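Local coordinates for protein pectate lyase (Cellvibrio cellulosa, PDB 1GXM) that cleaves pectate (polygalacturonic acid) by anti-beta-elimination, here as the catalytic module of a larger family 10 polysaccharide lyase, at residues 115-118 with 119-122; 243-247 with 248-252; 233-236 with 237-241; 182-186 with 187-191. One frame throughout, in Å; residues are numbered along the deposited sequence.

Interaction 1. Residues 115-118 with 119-122; sequences ALPQ and FYPL
Pro-117 and Leu-122 meet across a tight bend in which the chain turns at Tyr-120 and Pro-121, the latter preceded by a cis peptide; the backbone angles are consistent with a type VIb turn. Leu-122 brings its CD2 methyl against the flank of the proline ring, 3.6 Å from Pro-117 CB, and the two side chains cross at about a right angle. The CB of Tyr-120 makes a looser apolar contact with Pro-117 CG at 4.2 Å. At the other end of the contact Gln-118 and Phe-119 run alongside each other. With its CG anti to the backbone N (chi1 -168°) and the chain extended, Gln-118 lays its amide beside the ring, the planes 84° apart. Its NE2, which also makes a weak hydrogen bond to Ser-127 OG, lies at the ring edge, 3.5 Å from Phe-119 CE1. Further out, the short strand 119-120 pairs antiparallel with strand 69-70: Tyr-120 bonds to the backbone of Gly-69, and Thr-70 OG1 meets Gln-118 O. Helix 93-109 lies beside the apolar cluster, with Ser-109 touching both Pro-117 and Tyr-120. Within the bend, the backbone N of Phe-119 is buried and has no hydrogen-bonding partner.

Interaction 2. Residues 243-247 with 248-252; sequences VAWFN and SPRTY
Thr-251 sets its CG2 methyl on one face of the Trp-245 indole as a CH-pi contact, 3.6 Å from the centroid of the six-membered ring. At the indole edge near CD1 stands Arg-250 NH2, with the guanidinium plane turned 80° from the ring. Trp-245 CZ3 in turn lies over the centre of the Phe-246 ring. The Tyr-252 ring has Ser-248 O and Pro-249 CA over one face, and Phe-246 O in its plane at the edge, 3.6 Å from Tyr-252 CD2. These groups gather where helix 233-246 ends and the chain folds back at Ser-248. Trp-245 O is bonded on opposite faces of its carbonyl plane, by Thr-251 OG1 at 2.8 Å and by Ser-248 N at 3.2 Å. A water joins Asn-247 O (2.8 Å from the water) to Tyr-252 OH. Beyond the turn, Asn-286 binds Trp-245 NE1 through OD1 and Thr-251 OG1 through ND2, while Arg-250 NH1 reaches Gln-185 OE1. The threonine thus works with both branches: its methyl covers the indole, and its hydroxyl donates a hydrogen bond to a helix-end carbonyl whose i+4 residue, Pro-249, has no N-H to offer, so the hydroxyl and the Ser-248 amide share it.

Interaction 3. Residues 233-236 with 237-241; sequences AEIE and QAVRA. Unlike the reference sequence in segment 237-241: Gln-237 (reference Arg).
Glu-236 OE2 is gripped by two nitrogens of Arg-240, one turn further along helix 233-246, in an i to i+4 salt bridge. The shorter and straighter bond comes from Arg-240 NE, 2.8 Å from Glu-236 OE2, and uses the anti lone pair, on the side away from the other carboxylate oxygen. Arg-240 NH2 adds a longer and more bent bond to Glu-236 OE2 at 3.1 Å, with an N-H...O angle of 137°. The oxygen sits in the guanidinium plane, so the arginine presents its NE side edge-on, and the carboxylate plane is turned 31° from it. Both side chains are extended and lie side by side. Glu-236 has CG anti to its backbone N, whereas Arg-240 places CG beside its own N (chi1 -74°), and this pair of torsions sets the two chains alongside each other. The helix beneath is regular: Arg-240 N bonds to Glu-236 O at 2.8 Å, and Val-239 N to Ile-235 O at 2.9 Å. On another side of the helix, the CG2 methyls of Ile-235 and Val-239 are 4.2 Å apart in a light apolar contact. Ile-235 and Ala-238 also pack on Leu-179 of helix 161-181. The other carboxylate oxygen, Glu-236 OE1, makes a salt bridge to Arg-12 near the start of the chain, and Tyr-331 near its end touches both Glu-236 and Arg-240. The glutamate therefore lies between two arginines, an arrangement that would probably stabilise its negative charge while tying this helix to the N-terminal part of the chain.

Interaction 4. Residues 182-186 with 187-191; sequences QWKQN and GVLTV
Gln-182 and Leu-189 form the close-packed end of this short beta hairpin, crossing at about a right angle with Gln-182 CD 3.4 Å from Leu-189 CG. Fully stretched and trailing away from its own amide nitrogen, the glutamine reaches past the leucine, and its NE2 binds Thr-190 O at 2.8 Å in a nearly straight bond. Beside it Trp-183 N bonds to Val-191 O at 2.8 Å. Trp-183 O takes two donors from one residue: Thr-190 N lies nearly along its C=O axis, and Thr-190 OG1, 2.8 Å from Trp-183 O, comes from above the carbonyl plane. That hydroxyl also sits at the indole edge, while the Thr-190 CG2 methyl packs on Gln-185 CB at 3.6 Å. The far end is looser and exposed. A type I' turn runs through Asn-186 and Gly-187, closed by Val-188 N to Gln-185 O at 3.0 Å; Gln-185 N returns the pair's second bond to Val-188 O. Lys-184 rests its CG 3.9 Å from Leu-189 CD1. Gln-185 nevertheless turns inward, its NE2 bonding to Leu-283 and Asn-286, its OE1 facing Arg-250. Gln-182 NE2 also bonds to Ala-238 O, so one buried amide nitrogen satisfies two backbone carbonyls and joins the hairpin to helix 233-246.

Overall arrangement
Interactions 2, 3 and 4 form one neighbourhood. Interactions 3 and 2 occupy successive parts of helix 233-246 and its exit, their centres 15 Å apart, and interaction 4 lies about 12 Å from each, centre to centre. The hairpin 182-191 touches both: Gln-182 NE2 is 3.0 Å from Ala-238 O, Gln-185 OE1 is 2.7 Å from Arg-250 NH1, and Val-191 CG1 packs 3.5 Å from Trp-245 CE3. Interaction 1 stands apart, its centre about 31 Å from that of interaction 2, on the opposite side of the chain's centre. A glycerol, probably from the crystallisation liquor, lies about 5 Å from the Leu-122 side chain.

Interaction 1. Residues 115-118 with 119-122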
loop_
_atom_site.group_PDB
_atom_site.type_symbol
_atom_site.label_atom_id
_atom_site.label_comp_id
_atom_site.label_asym_id
_atom_site.label_seq_id
_atom_site.Cartn_x
_atom_site.Cartn_y
_atom_site.Cartn_z
ATOM N N ALA A 115 6.629 3.772 10.926
ATOM C CA ALA A 115 6.884 3.734 9.496
ATOM C C ALA A 115 7.441 2.380 9.093
ATOM O O ALA A 115 8.259 1.795 9.804
ATOM C CB ALA A 115 7.870 4.785 9.140
ATOM N N LEU A 116 7.048 1.910 7.917
ATOM C CA LEU A 116 7.661 0.751 7.277
ATOM C C LEU A 116 8.416 1.191 6.041
ATOM O O LEU A 116 7.846 1.846 5.168
ATOM C CB LEU A 116 6.613 -0.282 6.867
ATOM C CG LEU A 116 5.781 -0.844 8.026
ATOM C CD1 LEU A 116 4.799 -1.852 7.517
ATOM C CD2 LEU A 116 6.660 -1.517 9.012
ATOM N N PRO A 117 9.683 0.821 5.943
ATOM C CA PRO A 117 10.497 1.151 4.779
ATOM C C PRO A 117 10.223 0.211 3.637
ATOM O O PRO A 117 9.651 -0.857 3.790
ATOM C CB PRO A 117 11.911 0.943 5.298
ATOM C CG PRO A 117 11.765 -0.174 6.257
ATOM C CD PRO A 117 10.455 0.056 6.944
ATOM N N GLN A 118 10.643 0.616 2.457
ATOM C CA GLN A 118 10.490 -0.199 1.274
ATOM C C GLN A 118 11.390 -1.430 1.283
ATOM O O GLN A 118 10.987 -2.484 0.840
ATOM C CB GLN A 118 10.758 0.635 0.038
ATOM C CG GLN A 118 10.346 -0.031 -1.244
ATOM C CD GLN A 118 10.712 0.788 -2.473
ATOM O OE1 GLN A 118 9.844 1.111 -3.309
ATOM N NE2 GLN A 118 11.962 1.102 -2.604
ATOM N N PHE A 119 12.625 -1.247 1.715
ATOM C CA PHE A 119 13.605 -2.309 1.827
ATOM C C PHE A 119 14.159 -2.293 3.234
ATOM O O PHE A 119 14.385 -1.223 3.808
ATOM C CB PHE A 119 14.778 -2.103 0.877
ATOM C CG PHE A 119 14.507 -2.492 -0.529
ATOM C CD1 PHE A 119 13.803 -1.644 -1.357
ATOM C CD2 PHE A 119 14.980 -3.674 -1.042
ATOM C CE1 PHE A 119 13.562 -1.979 -2.656
ATOM C CE2 PHE A 119 14.748 -4.003 -2.362
ATOM C CZ PHE A 119 14.034 -3.164 -3.157
ATOM N N TYR A 120 14.455 -3.478 3.749
ATOM C CA TYR A 120 15.021 -3.605 5.074
ATOM C C TYR A 120 15.888 -4.855 5.121
ATOM O O TYR A 120 15.439 -5.875 4.638
ATOM C CB TYR A 120 13.919 -3.732 6.109
ATOM C CG TYR A 120 14.483 -3.647 7.497
ATOM C CD1 TYR A 120 14.846 -2.422 8.041
ATOM C CD2 TYR A 120 14.709 -4.792 8.250
ATOM C CE1 TYR A 120 15.404 -2.329 9.308
ATOM C CE2 TYR A 120 15.257 -4.703 9.532
ATOM C CZ TYR A 120 15.600 -3.472 10.039
ATOM O OH TYR A 120 16.137 -3.384 11.303
ATOM N N PRO A 121 17.086 -4.840 5.729
ATOM C CA PRO A 121 17.772 -3.678 6.282
ATOM C C PRO A 121 17.837 -2.523 5.300
ATOM O O PRO A 121 17.819 -2.708 4.084
ATOM C CB PRO A 121 19.163 -4.226 6.607
ATOM C CG PRO A 121 18.851 -5.631 6.967
ATOM C CD PRO A 121 17.844 -6.082 5.955
ATOM N N LEU A 122 17.908 -1.337 5.861
ATOM C CA LEU A 122 17.863 -0.119 5.081
ATOM C C LEU A 122 18.978 -0.059 4.077
ATOM O O LEU A 122 20.134 -0.360 4.381
ATOM C CB LEU A 122 17.922 1.094 5.993
ATOM C CG LEU A 122 16.782 1.194 6.986
ATOM C CD1 LEU A 122 16.924 2.452 7.827
ATOM C CD2 LEU A 122 15.415 1.138 6.285
#

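Interaction 2. Residues 243-247 with 248-252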
loop_
_atom_site.group_PDB
_atom_site.type_symbol
_atom_site.label_atom_id
_atom_site.label_comp_id
_atom_site.label_asym_id
_atom_site.label_seq_id
_atom_site.Cartn_x
_atom_site.Cartn_y
_atom_site.Cartn_z
ATOM N N VAL A 243 -11.563 10.338 2.459
ATOM C CA VAL A 243 -12.609 10.001 1.515
ATOM C C VAL A 243 -13.214 11.278 0.931
ATOM O O VAL A 243 -13.473 11.360 -0.263
ATOM C CB VAL A 243 -13.700 9.147 2.175
ATOM C CG1 VAL A 243 -14.942 9.072 1.301
ATOM C CG2 VAL A 243 -13.145 7.769 2.504
ATOM N N ALA A 244 -13.410 12.288 1.765
ATOM C CA ALA A 244 -13.922 13.569 1.295
ATOM C C ALA A 244 -12.974 14.184 0.268
ATOM O O ALA A 244 -13.392 14.793 -0.692
ATOM C CB ALA A 244 -14.142 14.507 2.433
ATOM N N TRP A 245 -11.676 14.037 0.496
ATOM C CA TRP A 245 -10.695 14.536 -0.448
ATOM C C TRP A 245 -10.852 13.834 -1.780
ATOM O O TRP A 245 -10.877 14.480 -2.811
ATOM C CB TRP A 245 -9.286 14.386 0.123
ATOM C CG TRP A 245 -8.209 14.852 -0.782
ATOM C CD1 TRP A 245 -7.719 16.105 -0.898
ATOM C CD2 TRP A 245 -7.504 14.049 -1.721
ATOM N NE1 TRP A 245 -6.744 16.143 -1.862
ATOM C CE2 TRP A 245 -6.572 14.881 -2.366
ATOM C CE3 TRP A 245 -7.541 12.695 -2.057
ATOM C CZ2 TRP A 245 -5.704 14.416 -3.331
ATOM C CZ3 TRP A 245 -6.677 12.235 -3.018
ATOM C CH2 TRP A 245 -5.772 13.087 -3.639
ATOM N N PHE A 246 -10.982 12.526 -1.766
ATOM C CA PHE A 246 -11.132 11.780 -3.007
ATOM C C PHE A 246 -12.406 12.190 -3.722
ATOM O O PHE A 246 -12.461 12.247 -4.948
ATOM C CB PHE A 246 -11.157 10.287 -2.748
ATOM C CG PHE A 246 -9.812 9.652 -2.841
ATOM C CD1 PHE A 246 -9.248 9.432 -4.077
ATOM C CD2 PHE A 246 -9.095 9.306 -1.709
ATOM C CE1 PHE A 246 -8.011 8.884 -4.195
ATOM C CE2 PHE A 246 -7.862 8.734 -1.830
ATOM C CZ PHE A 246 -7.309 8.533 -3.062
ATOM N N ASN A 247 -13.434 12.474 -2.931
ATOM C CA ASN A 247 -14.764 12.771 -3.442
ATOM C C ASN A 247 -15.009 14.237 -3.680
ATOM O O ASN A 247 -16.154 14.633 -3.872
ATOM C CB ASN A 247 -15.819 12.213 -2.493
ATOM C CG ASN A 247 -17.176 12.152 -3.109
ATOM O OD1 ASN A 247 -17.325 11.739 -4.240
ATOM N ND2 ASN A 247 -18.179 12.550 -2.346
ATOM N N SER A 248 -13.959 15.045 -3.669
ATOM C CA SER A 248 -14.099 16.477 -3.846
ATOM C C SER A 248 -13.845 16.855 -5.286
ATOM O O SER A 248 -12.921 16.358 -5.908
ATOM C CB SER A 248 -13.078 17.221 -3.006
ATOM O OG SER A 248 -13.108 18.611 -3.274
ATOM N N PRO A 249 -14.639 17.772 -5.809
ATOM C CA PRO A 249 -14.423 18.241 -7.172
ATOM C C PRO A 249 -13.154 19.088 -7.289
ATOM O O PRO A 249 -12.729 19.389 -8.398
ATOM C CB PRO A 249 -15.676 19.090 -7.458
ATOM C CG PRO A 249 -16.324 19.310 -6.237
ATOM C CD PRO A 249 -15.803 18.402 -5.179
ATOM N N ARG A 250 -12.557 19.458 -6.167
ATOM C CA ARG A 250 -11.248 20.105 -6.226
ATOM C C ARG A 250 -10.129 19.061 -6.361
ATOM O O ARG A 250 -8.967 19.415 -6.505
ATOM C CB ARG A 250 -10.994 20.997 -5.029
ATOM C CG ARG A 250 -10.825 20.271 -3.763
ATOM C CD ARG A 250 -10.989 21.119 -2.504
ATOM N NE ARG A 250 -10.496 20.393 -1.334
ATOM C CZ ARG A 250 -9.212 20.286 -0.991
ATOM N NH1 ARG A 250 -8.271 20.885 -1.714
ATOM N NH2 ARG A 250 -8.876 19.594 0.097
ATOM N N THR A 251 -10.495 17.784 -6.300
ATOM C CA THR A 251 -9.562 16.671 -6.443
ATOM C C THR A 251 -9.803 15.925 -7.732
ATOM O O THR A 251 -8.917 15.837 -8.553
ATOM C CB THR A 251 -9.695 15.731 -5.277
ATOM O OG1 THR A 251 -9.335 16.438 -4.084
ATOM C CG2 THR A 251 -8.724 14.572 -5.384
ATOM N N TYR A 252 -10.997 15.385 -7.946
ATOM C CA TYR A 252 -11.204 14.685 -9.188
ATOM C C TYR A 252 -11.400 15.670 -10.304
ATOM O O TYR A 252 -11.774 16.814 -10.093
ATOM C CB TYR A 252 -12.375 13.702 -9.124
ATOM C CG TYR A 252 -13.713 14.247 -8.731
ATOM C CD1 TYR A 252 -14.455 15.057 -9.589
ATOM C CD2 TYR A 252 -14.268 13.921 -7.516
ATOM C CE1 TYR A 252 -15.709 15.535 -9.224
ATOM C CE2 TYR A 252 -15.503 14.380 -7.158
ATOM C CZ TYR A 252 -16.214 15.208 -7.985
ATOM O OH TYR A 252 -17.453 15.654 -7.601
HETATM O O HOH W 1 -18.515 14.830 -5.274
#

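Interaction 3. Residues 233-236 with 237-241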
loop_
_atom_site.group_PDB
_atom_site.type_symbol
_atom_site.label_atom_id
_atom_site.label_comp_id
_atom_site.label_asym_id
_atom_site.label_seq_id
_atom_site.Cartn_x
_atom_site.Cartn_y
_atom_site.Cartn_z
ATOM N N ALA A 233 -12.564 8.044 17.415
ATOM C CA ALA A 233 -12.943 9.370 16.932
ATOM C C ALA A 233 -11.951 9.894 15.898
ATOM O O ALA A 233 -12.323 10.400 14.843
ATOM C CB ALA A 233 -13.041 10.345 18.085
ATOM N N GLU A 234 -10.679 9.788 16.229
ATOM C CA GLU A 234 -9.634 10.318 15.359
ATOM C C GLU A 234 -9.540 9.553 14.058
ATOM O O GLU A 234 -9.337 10.149 12.998
ATOM C CB GLU A 234 -8.263 10.329 16.033
ATOM C CG GLU A 234 -7.264 11.143 15.216
ATOM C CD GLU A 234 -5.848 11.185 15.772
ATOM O OE1 GLU A 234 -5.599 10.603 16.850
ATOM O OE2 GLU A 234 -4.988 11.794 15.108
ATOM N N ILE A 235 -9.667 8.239 14.116
ATOM C CA ILE A 235 -9.558 7.432 12.904
ATOM C C ILE A 235 -10.734 7.674 11.998
ATOM O O ILE A 235 -10.548 7.838 10.797
ATOM C CB ILE A 235 -9.343 5.951 13.232
ATOM C CG1 ILE A 235 -7.923 5.820 13.830
ATOM C CG2 ILE A 235 -9.573 5.087 11.985
ATOM C CD1 ILE A 235 -7.632 4.503 14.434
ATOM N N GLU A 236 -11.939 7.760 12.554
ATOM C CA GLU A 236 -13.097 8.070 11.750
ATOM C C GLU A 236 -12.920 9.425 11.068
ATOM O O GLU A 236 -13.201 9.574 9.886
ATOM C CB GLU A 236 -14.383 8.031 12.591
ATOM C CG GLU A 236 -15.579 8.501 11.782
ATOM C CD GLU A 236 -16.912 8.294 12.465
ATOM O OE1 GLU A 236 -16.914 7.925 13.642
ATOM O OE2 GLU A 236 -17.957 8.523 11.834
ATOM N N GLN A 237 -12.454 10.410 11.812
ATOM C CA GLN A 237 -12.200 11.718 11.249
ATOM C C GLN A 237 -11.174 11.643 10.106
ATOM O O GLN A 237 -11.356 12.254 9.060
ATOM C CB GLN A 237 -11.660 12.658 12.321
ATOM C CG GLN A 237 -11.282 14.014 11.718
ATOM C CD GLN A 237 -10.759 14.991 12.727
ATOM O OE1 GLN A 237 -11.485 15.884 13.146
ATOM N NE2 GLN A 237 -9.499 14.845 13.111
ATOM N N ALA A 238 -10.108 10.900 10.321
ATOM C CA ALA A 238 -9.055 10.763 9.311
ATOM C C ALA A 238 -9.600 10.134 8.044
ATOM O O ALA A 238 -9.296 10.557 6.941
ATOM C CB ALA A 238 -7.895 9.919 9.844
ATOM N N VAL A 239 -10.366 9.069 8.200
ATOM C CA VAL A 239 -10.902 8.360 7.071
ATOM C C VAL A 239 -11.906 9.232 6.352
ATOM O O VAL A 239 -11.880 9.338 5.147
ATOM C CB VAL A 239 -11.544 7.037 7.466
ATOM C CG1 VAL A 239 -12.240 6.398 6.267
ATOM C CG2 VAL A 239 -10.491 6.109 8.023
ATOM N N ARG A 240 -12.815 9.837 7.086
ATOM C CA ARG A 240 -13.810 10.696 6.458
ATOM C C ARG A 240 -13.135 11.829 5.718
ATOM O O ARG A 240 -13.565 12.196 4.626
ATOM C CB ARG A 240 -14.785 11.259 7.474
ATOM C CG ARG A 240 -15.769 10.255 7.957
ATOM C CD ARG A 240 -16.710 10.859 8.984
ATOM N NE ARG A 240 -17.752 9.947 9.418
ATOM C CZ ARG A 240 -18.873 9.707 8.764
ATOM N NH1 ARG A 240 -19.121 10.312 7.608
ATOM N NH2 ARG A 240 -19.752 8.853 9.270
ATOM N N ALA A 241 -12.056 12.378 6.259
ATOM C CA ALA A 241 -11.367 13.466 5.575
ATOM C C ALA A 241 -10.710 12.957 4.303
ATOM O O ALA A 241 -10.752 13.610 3.275
ATOM C CB ALA A 241 -10.324 14.077 6.459
#

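Interaction 4. Residues 182-186 with 187-191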
loop_
_atom_site.group_PDB
_atom_site.type_symbol
_atom_site.label_atom_id
_atom_site.label_comp_id
_atom_site.label_asym_id
_atom_site.label_seq_id
_atom_site.Cartn_x
_atom_site.Cartn_y
_atom_site.Cartn_z
ATOM N N GLN A 182 -0.723 12.159 7.780
ATOM C CA GLN A 182 -1.801 12.634 6.946
ATOM C C GLN A 182 -1.657 14.128 6.768
ATOM O O GLN A 182 -1.491 14.874 7.726
ATOM C CB GLN A 182 -3.148 12.262 7.542
ATOM C CG GLN A 182 -4.325 12.475 6.587
ATOM C CD GLN A 182 -5.622 11.918 7.147
ATOM O OE1 GLN A 182 -5.673 11.496 8.306
ATOM N NE2 GLN A 182 -6.660 11.898 6.335
ATOM N N TRP A 183 -1.697 14.569 5.527
ATOM C CA TRP A 183 -1.324 15.932 5.189
ATOM C C TRP A 183 -2.425 16.926 5.478
ATOM O O TRP A 183 -3.563 16.742 5.082
ATOM C CB TRP A 183 -0.950 16.008 3.717
ATOM C CG TRP A 183 -0.553 17.358 3.284
ATOM C CD1 TRP A 183 -1.276 18.190 2.511
ATOM C CD2 TRP A 183 0.669 18.032 3.584
ATOM N NE1 TRP A 183 -0.593 19.363 2.305
ATOM C CE2 TRP A 183 0.621 19.280 2.936
ATOM C CE3 TRP A 183 1.826 17.684 4.292
ATOM C CZ2 TRP A 183 1.661 20.198 3.006
ATOM C CZ3 TRP A 183 2.854 18.604 4.368
ATOM C CH2 TRP A 183 2.760 19.846 3.729
ATOM N N LYS A 184 -2.048 17.996 6.167
ATOM C CA LYS A 184 -2.955 19.089 6.463
ATOM C C LYS A 184 -2.656 20.164 5.454
ATOM O O LYS A 184 -1.594 20.785 5.442
ATOM C CB LYS A 184 -2.770 19.589 7.882
ATOM C CG LYS A 184 -3.244 18.593 8.919
ATOM C CD LYS A 184 -2.758 18.867 10.370
ATOM C CE LYS A 184 -2.422 20.288 10.697
ATOM N NZ LYS A 184 -1.580 20.374 11.934
ATOM N N GLN A 185 -3.623 20.331 4.582
ATOM C CA GLN A 185 -3.544 21.236 3.468
ATOM C C GLN A 185 -4.214 22.511 3.913
ATOM O O GLN A 185 -5.433 22.587 3.935
ATOM C CB GLN A 185 -4.287 20.635 2.297
ATOM C CG GLN A 185 -4.159 21.434 1.026
ATOM C CD GLN A 185 -4.842 20.723 -0.077
ATOM O OE1 GLN A 185 -6.078 20.735 -0.132
ATOM N NE2 GLN A 185 -4.075 20.046 -0.931
ATOM N N ASN A 186 -3.398 23.488 4.293
ATOM C CA ASN A 186 -3.876 24.781 4.776
ATOM C C ASN A 186 -4.939 24.561 5.833
ATOM O O ASN A 186 -6.028 25.127 5.802
ATOM C CB ASN A 186 -4.374 25.617 3.606
ATOM C CG ASN A 186 -3.309 25.808 2.550
ATOM O OD1 ASN A 186 -2.174 26.207 2.862
ATOM N ND2 ASN A 186 -3.640 25.471 1.300
ATOM N N GLY A 187 -4.606 23.679 6.758
ATOM C CA GLY A 187 -5.447 23.417 7.902
ATOM C C GLY A 187 -6.447 22.295 7.744
ATOM O O GLY A 187 -7.079 21.953 8.722
ATOM N N VAL A 188 -6.598 21.739 6.538
ATOM C CA VAL A 188 -7.627 20.736 6.238
ATOM C C VAL A 188 -6.972 19.364 6.042
ATOM O O VAL A 188 -6.053 19.225 5.262
ATOM C CB VAL A 188 -8.376 21.086 4.957
ATOM C CG1 VAL A 188 -9.401 20.014 4.580
ATOM C CG2 VAL A 188 -9.059 22.454 5.110
ATOM N N LEU A 189 -7.445 18.354 6.750
ATOM C CA LEU A 189 -6.882 17.019 6.637
ATOM C C LEU A 189 -7.203 16.424 5.266
ATOM O O LEU A 189 -8.351 16.469 4.832
ATOM C CB LEU A 189 -7.471 16.125 7.717
ATOM C CG LEU A 189 -6.686 14.950 8.213
ATOM C CD1 LEU A 189 -5.260 15.311 8.686
ATOM C CD2 LEU A 189 -7.478 14.327 9.381
ATOM N N THR A 190 -6.198 15.852 4.597
ATOM C CA THR A 190 -6.368 15.302 3.251
ATOM C C THR A 190 -5.908 13.863 3.211
ATOM O O THR A 190 -6.542 13.020 3.790
ATOM C CB THR A 190 -5.700 16.184 2.165
ATOM O OG1 THR A 190 -4.294 16.337 2.394
ATOM C CG2 THR A 190 -6.309 17.602 2.179
ATOM N N VAL A 191 -4.807 13.582 2.522
ATOM C CA VAL A 191 -4.352 12.213 2.309
ATOM C C VAL A 191 -2.835 12.149 2.494
ATOM O O VAL A 191 -2.298 12.864 3.335
ATOM C CB VAL A 191 -4.865 11.623 0.980
ATOM C CG1 VAL A 191 -6.367 11.484 1.023
ATOM C CG2 VAL A 191 -4.416 12.434 -0.235
#